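Putative oxidoreductase YfjR (Streptomyces aurantiacus, PDB 4OQZ) is an imine reductase of the HIBADH-related family that probably binds NADPH through its Rossmann fold and reduces imines to amines. Local coordinates at residues Y183-A188 / A256-V261; D232-G237 / D263-G268. All coordinates share one frame; numbering follows the deposited sequence.

Contact 1: Y183-A188 / A256-V261; sequences YWQAVA and AFPRAV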
ATOM      1  N   TYR A 183       3.347   5.697   3.280  1.00 36.52           N
ATOM      2  CA  TYR A 183       3.929   6.866   2.606  1.00 37.29           C
ATOM      3  C   TYR A 183       4.302   7.930   3.645  1.00 40.85           C
ATOM      4  O   TYR A 183       5.398   8.476   3.567  1.00 41.58           O
ATOM      5  CB  TYR A 183       3.039   7.422   1.469  1.00 36.84           C
ATOM      6  CG  TYR A 183       3.681   8.583   0.726  1.00 38.82           C
ATOM      7  CD1 TYR A 183       4.985   8.490   0.242  1.00 40.88           C
ATOM      8  CD2 TYR A 183       3.001   9.782   0.544  1.00 39.51           C
ATOM      9  CE1 TYR A 183       5.578   9.539  -0.449  1.00 42.65           C
ATOM     10  CE2 TYR A 183       3.607  10.869  -0.099  1.00 41.42           C
ATOM     11  CZ  TYR A 183       4.905  10.745  -0.579  1.00 48.60           C
ATOM     12  OH  TYR A 183       5.526  11.775  -1.229  1.00 44.87           O
ATOM     13  N   TRP A 184       3.461   8.163   4.680  1.00 39.91           N
ATOM     14  CA  TRP A 184       3.813   9.172   5.708  1.00 40.92           C
ATOM     15  C   TRP A 184       5.057   8.691   6.440  1.00 44.02           C
ATOM     16  O   TRP A 184       5.937   9.487   6.714  1.00 44.00           O
ATOM     17  CB  TRP A 184       2.691   9.446   6.722  1.00 41.63           C
ATOM     18  CG  TRP A 184       1.361   9.959   6.227  1.00 41.79           C
ATOM     19  CD1 TRP A 184       0.197   9.960   6.937  1.00 45.57           C
ATOM     20  CD2 TRP A 184       1.069  10.623   4.984  1.00 39.86           C
ATOM     21  NE1 TRP A 184      -0.818  10.507   6.188  1.00 43.85           N
ATOM     22  CE2 TRP A 184      -0.309  10.937   4.992  1.00 43.67           C
ATOM     23  CE3 TRP A 184       1.814  10.914   3.825  1.00 39.83           C
ATOM     24  CZ2 TRP A 184      -0.947  11.556   3.908  1.00 41.84           C
ATOM     25  CZ3 TRP A 184       1.182  11.547   2.767  1.00 39.42           C
ATOM     26  CH2 TRP A 184      -0.180  11.860   2.816  1.00 40.05           C
ATOM     27  N   GLN A 185       5.173   7.355   6.658  1.00 39.92           N
ATOM     28  CA  GLN A 185       6.363   6.763   7.265  1.00 40.63           C
ATOM     29  C   GLN A 185       7.645   6.920   6.399  1.00 42.46           C
ATOM     30  O   GLN A 185       8.723   7.164   6.943  1.00 44.86           O
ATOM     31  CB  GLN A 185       6.112   5.290   7.598  1.00 41.00           C
ATOM     32  CG  GLN A 185       7.246   4.653   8.374  1.00 39.69           C
ATOM     33  CD  GLN A 185       7.267   5.034   9.826  1.00 51.96           C
ATOM     34  OE1 GLN A 185       6.226   5.147  10.487  1.00 50.27           O
ATOM     35  NE2 GLN A 185       8.461   5.235  10.355  1.00 49.54           N
ATOM     36  N   ALA A 186       7.509   6.782   5.069  1.00 36.88           N
ATOM     37  CA  ALA A 186       8.586   6.907   4.080  1.00 35.74           C
ATOM     38  C   ALA A 186       9.077   8.348   4.047  1.00 39.38           C
ATOM     39  O   ALA A 186      10.288   8.590   4.071  1.00 39.79           O
ATOM     40  CB  ALA A 186       8.062   6.511   2.698  1.00 33.92           C
ATOM     41  N   VAL A 187       8.132   9.301   3.984  1.00 37.26           N
ATOM     42  CA  VAL A 187       8.421  10.765   4.022  1.00 38.44           C
ATOM     43  C   VAL A 187       9.220  11.120   5.247  1.00 48.57           C
ATOM     44  O   VAL A 187      10.275  11.752   5.112  1.00 51.11           O
ATOM     45  CB  VAL A 187       7.172  11.658   3.768  1.00 41.16           C
ATOM     46  CG1 VAL A 187       7.478  13.151   3.939  1.00 41.84           C
ATOM     47  CG2 VAL A 187       6.635  11.422   2.357  1.00 38.51           C
ATOM     48  N   ALA A 188       8.782  10.631   6.434  1.00 47.67           N
ATOM     49  CA  ALA A 188       9.460  10.894   7.706  1.00 49.45           C
ATOM     50  C   ALA A 188      10.881  10.337   7.742  1.00 52.27           C
ATOM     51  O   ALA A 188      11.779  11.050   8.186  1.00 51.67           O
ATOM     52  CB  ALA A 188       8.641  10.384   8.888  1.00 51.19           C
ATOM     53  N   ALA A 256       6.542   3.187  15.432  1.00 59.81           N
ATOM     54  CA  ALA A 256       5.212   2.628  15.747  1.00 60.81           C
ATOM     55  C   ALA A 256       4.541   1.854  14.600  1.00 61.78           C
ATOM     56  O   ALA A 256       4.153   0.704  14.805  1.00 62.98           O
ATOM     57  CB  ALA A 256       4.280   3.698  16.320  1.00 63.02           C
ATOM     58  N   PHE A 257       4.418   2.459  13.405  1.00 55.30           N
ATOM     59  CA  PHE A 257       3.842   1.784  12.224  1.00 51.72           C
ATOM     60  C   PHE A 257       4.716   0.606  11.754  1.00 54.66           C
ATOM     61  O   PHE A 257       4.168  -0.487  11.644  1.00 55.56           O
ATOM     62  CB  PHE A 257       3.530   2.770  11.092  1.00 49.77           C
ATOM     63  CG  PHE A 257       2.938   2.135   9.856  1.00 47.58           C
ATOM     64  CD1 PHE A 257       1.727   1.458   9.915  1.00 51.30           C
ATOM     65  CD2 PHE A 257       3.566   2.258   8.626  1.00 45.29           C
ATOM     66  CE1 PHE A 257       1.177   0.872   8.766  1.00 49.69           C
ATOM     67  CE2 PHE A 257       3.018   1.671   7.486  1.00 45.66           C
ATOM     68  CZ  PHE A 257       1.813   1.009   7.556  1.00 44.36           C
ATOM     69  N   PRO A 258       6.066   0.739  11.579  1.00 50.96           N
ATOM     70  CA  PRO A 258       6.862  -0.432  11.182  1.00 49.05           C
ATOM     71  C   PRO A 258       6.919  -1.531  12.236  1.00 49.23           C
ATOM     72  O   PRO A 258       7.042  -2.683  11.856  1.00 45.42           O
ATOM     73  CB  PRO A 258       8.257   0.151  10.927  1.00 51.44           C
ATOM     74  CG  PRO A 258       8.044   1.606  10.714  1.00 56.07           C
ATOM     75  CD  PRO A 258       6.930   1.942  11.654  1.00 53.36           C
ATOM     76  N   ARG A 259       6.865  -1.215  13.557  1.00 48.80           N
ATOM     77  CA  ARG A 259       6.891  -2.329  14.496  1.00 51.03           C
ATOM     78  C   ARG A 259       5.585  -3.098  14.487  1.00 56.13           C
ATOM     79  O   ARG A 259       5.612  -4.313  14.548  1.00 58.63           O
ATOM     80  CB  ARG A 259       7.439  -1.997  15.910  1.00 55.85           C
ATOM     81  CG  ARG A 259       6.699  -0.943  16.720  1.00 66.16           C
ATOM     82  CD  ARG A 259       7.325  -0.737  18.107  1.00 77.76           C
ATOM     83  NE  ARG A 259       8.679  -0.166  18.068  1.00 81.55           N
ATOM     84  CZ  ARG A 259       9.810  -0.873  18.105  1.00 93.21           C
ATOM     85  NH1 ARG A 259      10.985  -0.259  18.075  1.00 73.21           N
ATOM     86  NH2 ARG A 259       9.773  -2.198  18.196  1.00 83.35           N
ATOM     87  N   ALA A 260       4.462  -2.410  14.267  1.00 53.22           N
ATOM     88  CA  ALA A 260       3.135  -3.027  14.132  1.00 54.52           C
ATOM     89  C   ALA A 260       3.128  -4.077  13.014  1.00 56.41           C
ATOM     90  O   ALA A 260       2.561  -5.161  13.194  1.00 58.94           O
ATOM     91  CB  ALA A 260       2.108  -1.953  13.832  1.00 54.10           C
ATOM     92  N   VAL A 261       3.812  -3.773  11.880  1.00 49.73           N
ATOM     93  CA  VAL A 261       3.978  -4.677  10.724  1.00 46.29           C
ATOM     94  C   VAL A 261       4.911  -5.823  11.132  1.00 52.45           C
ATOM     95  O   VAL A 261       4.576  -6.983  10.904  1.00 52.74           O
ATOM     96  CB  VAL A 261       4.477  -3.909   9.466  1.00 45.04           C
ATOM     97  CG1 VAL A 261       4.841  -4.857   8.317  1.00 42.67           C
ATOM     98  CG2 VAL A 261       3.461  -2.866   9.024  1.00 42.28           C
TER
HETATM   99  O   HOH W   1       5.263   5.271  13.169  1.00 49.91           O

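Contact 2: D232-G237 / D263-G268; sequences DRLSMG and DAFHRG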
ATOM      1  N   ASP A 232       9.301 -17.343  -1.374  1.00 63.95           N
ATOM      2  CA  ASP A 232       9.600 -16.548  -0.182  1.00 59.87           C
ATOM      3  C   ASP A 232       9.467 -17.307   1.141  1.00 64.45           C
ATOM      4  O   ASP A 232       8.661 -18.234   1.248  1.00 64.35           O
ATOM      5  CB  ASP A 232       8.750 -15.251  -0.158  1.00 56.79           C
ATOM      6  CG  ASP A 232       7.366 -15.416   0.447  1.00 57.18           C
ATOM      7  OD1 ASP A 232       6.431 -15.812  -0.298  1.00 53.62           O
ATOM      8  OD2 ASP A 232       7.236 -15.253   1.682  1.00 61.65           O
ATOM      9  N   ARG A 233      10.181 -16.820   2.177  1.00 61.34           N
ATOM     10  CA  ARG A 233      10.137 -17.351   3.532  1.00 64.72           C
ATOM     11  C   ARG A 233       9.780 -16.235   4.534  1.00 67.30           C
ATOM     12  O   ARG A 233      10.355 -15.142   4.458  1.00 61.93           O
ATOM     13  CB  ARG A 233      11.462 -18.067   3.889  1.00 71.61           C
ATOM     14  CG  ARG A 233      11.759 -19.287   3.002  1.00 84.67           C
ATOM     15  CD  ARG A 233      13.134 -19.253   2.328  1.00 96.20           C
ATOM     16  NE  ARG A 233      13.263 -18.238   1.267  1.00 96.03           N
ATOM     17  CZ  ARG A 233      13.351 -18.498  -0.039  1.00101.71           C
ATOM     18  NH1 ARG A 233      13.290 -19.748  -0.481  1.00 98.29           N
ATOM     19  NH2 ARG A 233      13.499 -17.509  -0.909  1.00 79.06           N
ATOM     20  N   LEU A 234       8.826 -16.514   5.470  1.00 66.09           N
ATOM     21  CA  LEU A 234       8.343 -15.566   6.493  1.00 64.14           C
ATOM     22  C   LEU A 234       9.467 -14.988   7.372  1.00 68.24           C
ATOM     23  O   LEU A 234       9.441 -13.798   7.702  1.00 64.79           O
ATOM     24  CB  LEU A 234       7.217 -16.198   7.350  1.00 66.32           C
ATOM     25  CG  LEU A 234       6.649 -15.363   8.519  1.00 70.22           C
ATOM     26  CD1 LEU A 234       5.958 -14.096   8.046  1.00 65.46           C
ATOM     27  CD2 LEU A 234       5.717 -16.173   9.367  1.00 75.57           C
ATOM     28  N   SER A 235      10.449 -15.834   7.721  1.00 69.13           N
ATOM     29  CA  SER A 235      11.634 -15.515   8.529  1.00 70.59           C
ATOM     30  C   SER A 235      12.467 -14.395   7.903  1.00 73.51           C
ATOM     31  O   SER A 235      13.007 -13.562   8.634  1.00 74.41           O
ATOM     32  CB  SER A 235      12.491 -16.763   8.711  1.00 76.83           C
ATOM     33  OG  SER A 235      12.874 -17.305   7.455  1.00 81.92           O
ATOM     34  N   MET A 236      12.554 -14.363   6.556  1.00 68.11           N
ATOM     35  CA  MET A 236      13.272 -13.314   5.827  1.00 65.56           C
ATOM     36  C   MET A 236      12.455 -12.020   5.835  1.00 63.62           C
ATOM     37  O   MET A 236      13.036 -10.945   5.790  1.00 61.92           O
ATOM     38  CB  MET A 236      13.566 -13.719   4.384  1.00 67.93           C
ATOM     39  CG  MET A 236      14.209 -15.073   4.237  1.00 75.99           C
ATOM     40  SD  MET A 236      14.407 -15.576   2.496  1.00 81.12           S
ATOM     41  CE  MET A 236      12.939 -14.742   1.660  1.00 73.24           C
ATOM     42  N   GLY A 237      11.128 -12.143   5.870  1.00 57.53           N
ATOM     43  CA  GLY A 237      10.203 -11.019   5.969  1.00 53.63           C
ATOM     44  C   GLY A 237      10.336 -10.354   7.320  1.00 56.31           C
ATOM     45  O   GLY A 237      10.443  -9.126   7.407  1.00 54.26           O
ATOM     46  N   ASP A 263       5.508  -6.883  14.157  1.00 65.26           N
ATOM     47  CA  ASP A 263       4.772  -7.658  15.174  1.00 69.39           C
ATOM     48  C   ASP A 263       3.927  -8.750  14.540  1.00 75.15           C
ATOM     49  O   ASP A 263       3.940  -9.866  15.045  1.00 79.17           O
ATOM     50  CB  ASP A 263       3.895  -6.752  16.068  1.00 72.75           C
ATOM     51  CG  ASP A 263       4.635  -5.866  17.065  1.00 84.15           C
ATOM     52  OD1 ASP A 263       5.688  -6.307  17.596  1.00 87.83           O
ATOM     53  OD2 ASP A 263       4.128  -4.760  17.365  1.00 85.42           O
ATOM     54  N   ALA A 264       3.236  -8.445  13.411  1.00 69.10           N
ATOM     55  CA  ALA A 264       2.419  -9.412  12.673  1.00 68.17           C
ATOM     56  C   ALA A 264       3.255 -10.516  12.018  1.00 71.95           C
ATOM     57  O   ALA A 264       2.794 -11.651  11.965  1.00 74.78           O
ATOM     58  CB  ALA A 264       1.562  -8.713  11.640  1.00 64.86           C
ATOM     59  N   PHE A 265       4.486 -10.204  11.570  1.00 64.48           N
ATOM     60  CA  PHE A 265       5.409 -11.163  10.968  1.00 64.06           C
ATOM     61  C   PHE A 265       6.070 -12.039  12.016  1.00 75.03           C
ATOM     62  O   PHE A 265       6.128 -13.251  11.810  1.00 75.47           O
ATOM     63  CB  PHE A 265       6.460 -10.464  10.104  1.00 62.78           C
ATOM     64  CG  PHE A 265       5.944  -9.839   8.823  1.00 60.28           C
ATOM     65  CD1 PHE A 265       4.666 -10.126   8.349  1.00 63.15           C
ATOM     66  CD2 PHE A 265       6.755  -9.004   8.065  1.00 59.78           C
ATOM     67  CE1 PHE A 265       4.195  -9.548   7.160  1.00 61.07           C
ATOM     68  CE2 PHE A 265       6.292  -8.447   6.868  1.00 58.76           C
ATOM     69  CZ  PHE A 265       5.015  -8.717   6.429  1.00 56.38           C
ATOM     70  N   HIS A 266       6.574 -11.431  13.134  1.00 76.23           N
ATOM     71  CA  HIS A 266       7.207 -12.125  14.273  1.00 81.87           C
ATOM     72  C   HIS A 266       6.184 -13.090  14.859  1.00 89.78           C
ATOM     73  O   HIS A 266       6.491 -14.269  15.037  1.00 93.58           O
ATOM     74  CB  HIS A 266       7.717 -11.131  15.333  1.00 84.67           C
ATOM     75  CG  HIS A 266       9.151 -11.349  15.718  1.00 90.92           C
ATOM     76  ND1 HIS A 266       9.560 -12.503  16.391  1.00 97.64           N
ATOM     77  CD2 HIS A 266      10.224 -10.541  15.546  1.00 91.59           C
ATOM     78  CE1 HIS A 266      10.864 -12.365  16.581  1.00 98.01           C
ATOM     79  NE2 HIS A 266      11.311 -11.203  16.085  1.00 94.88           N
ATOM     80  N   ARG A 267       4.948 -12.596  15.097  1.00 85.94           N
ATOM     81  CA  ARG A 267       3.793 -13.400  15.487  1.00 89.38           C
ATOM     82  C   ARG A 267       3.456 -14.046  14.152  1.00 93.78           C
ATOM     83  O   ARG A 267       3.375 -13.354  13.150  1.00 92.18           O
ATOM     84  CB  ARG A 267       2.652 -12.484  15.983  1.00 87.99           C
ATOM     85  CG  ARG A 267       1.256 -13.088  15.963  1.00 92.11           C
ATOM     86  CD  ARG A 267       0.325 -12.212  15.146  1.00 85.15           C
ATOM     87  NE  ARG A 267      -0.551 -11.390  15.984  1.00 86.19           N
ATOM     88  CZ  ARG A 267      -1.873 -11.313  15.842  1.00107.51           C
ATOM     89  NH1 ARG A 267      -2.591 -10.554  16.660  1.00 98.94           N
ATOM     90  NH2 ARG A 267      -2.488 -11.995  14.881  1.00 98.38           N
ATOM     91  N   GLY A 268       3.392 -15.350  14.101  1.00 93.34           N
ATOM     92  CA  GLY A 268       3.203 -16.010  12.820  1.00 91.20           C
ATOM     93  C   GLY A 268       4.337 -16.982  12.626  1.00 96.63           C
ATOM     94  O   GLY A 268       4.095 -18.147  12.323  1.00 98.97           O
TER

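Contact 1: Y183-A188 / A256-V261
Q185 on the long helix 163-191 meets F257 and P258 in the first turn of helix 256-269. This is a helix-helix contact within the all-helical C-terminal domain that follows the Rossmann fold in this family. Van der Waals contacts centre on the Q185 amide. Q185 lays its amide against the proline ring, with CD 3.6 Å from P258 CG. The amide oxygen OE1 approaches P258 CD at 3.5 Å and F257 CB at 3.6 Å. The Q185 CG lies anti to the backbone N (chi1 -173°), and a bend at chi2 (77°) then turns the amide along the start of the other helix. The F257 ring passes obliquely by Q185, its CD2 4.1 Å from Q185 CB, and its plane is 27° from that of the amide. P258 also packs on M241, V244 and V245 of helix 234-250, while F257 touches P178 of the second subunit.

The polar links run through the same glutamine. Q185 NE2 donates to D254 O and to N248 OD1, which fixes which end of the amide is which. No direct hydrogen bond joins the two segments. Instead one water bridges them, lying 2.9 Å from Q185 OE1 and accepting from F257 N at 2.9 Å.

Contact 2: D232-G237 / D263-G268
L234 and G237, in the first turn of helix 234-250, pack on F265 and G268 near the end of helix 256-269. The two helices form a helical hairpin of the C-terminal domain, and this contact lies at its end far from the connecting turn. The packing is by van der Waals touches, methyl against backbone and ring. The leucine sets its CG anti to the backbone N (chi1 177°), which carries the branched end to the backbone of the other helix. L234 CD2 lies 3.6 Å from G268 C and 3.8 Å from F265 O. L234 CD1 reaches F265 CD1 at 4.2 Å. With an alanine in place of L234, CG and both methyls are gone, which is likely to leave a gap beside G268 and the F265 ring. F265 also packs on V238, M241 and F278, and its ring meets that of W177 of the second subunit.

The glycines bring backbone close to side chains. A CB on G268 would point toward the L234 CD2 methyl. No hydrogen bond crosses between the segments. Just before the helix, the D232 carboxylate hydrogen-bonds Y218 OH, S277 OG and F278 N. G237 O comes to 3.7 Å from F265 CD2.

How the contacts relate
After the N-terminal Rossmann-type part, the chain enters the long helix 163-191, which supplies segment 183-188. The chain then passes through helices 197-209 and 211-224 to segment 232-237, at the start of helix 234-250. It turns back into helix 256-269, whose segment 256-261 closes the loop of contact 1, 67 residues long. Segment 263-268 follows on the same helix and closes the shorter loop of contact 2, 25 residues long. The segments alternate, so the two loops cross. The centres of the two contacts lie about 17 Å apart. Contact 1 ties the beginning of helix 256-269 to the long helix, and contact 2 ties its end to the start of helix 234-250. Both contacts also touch the second subunit.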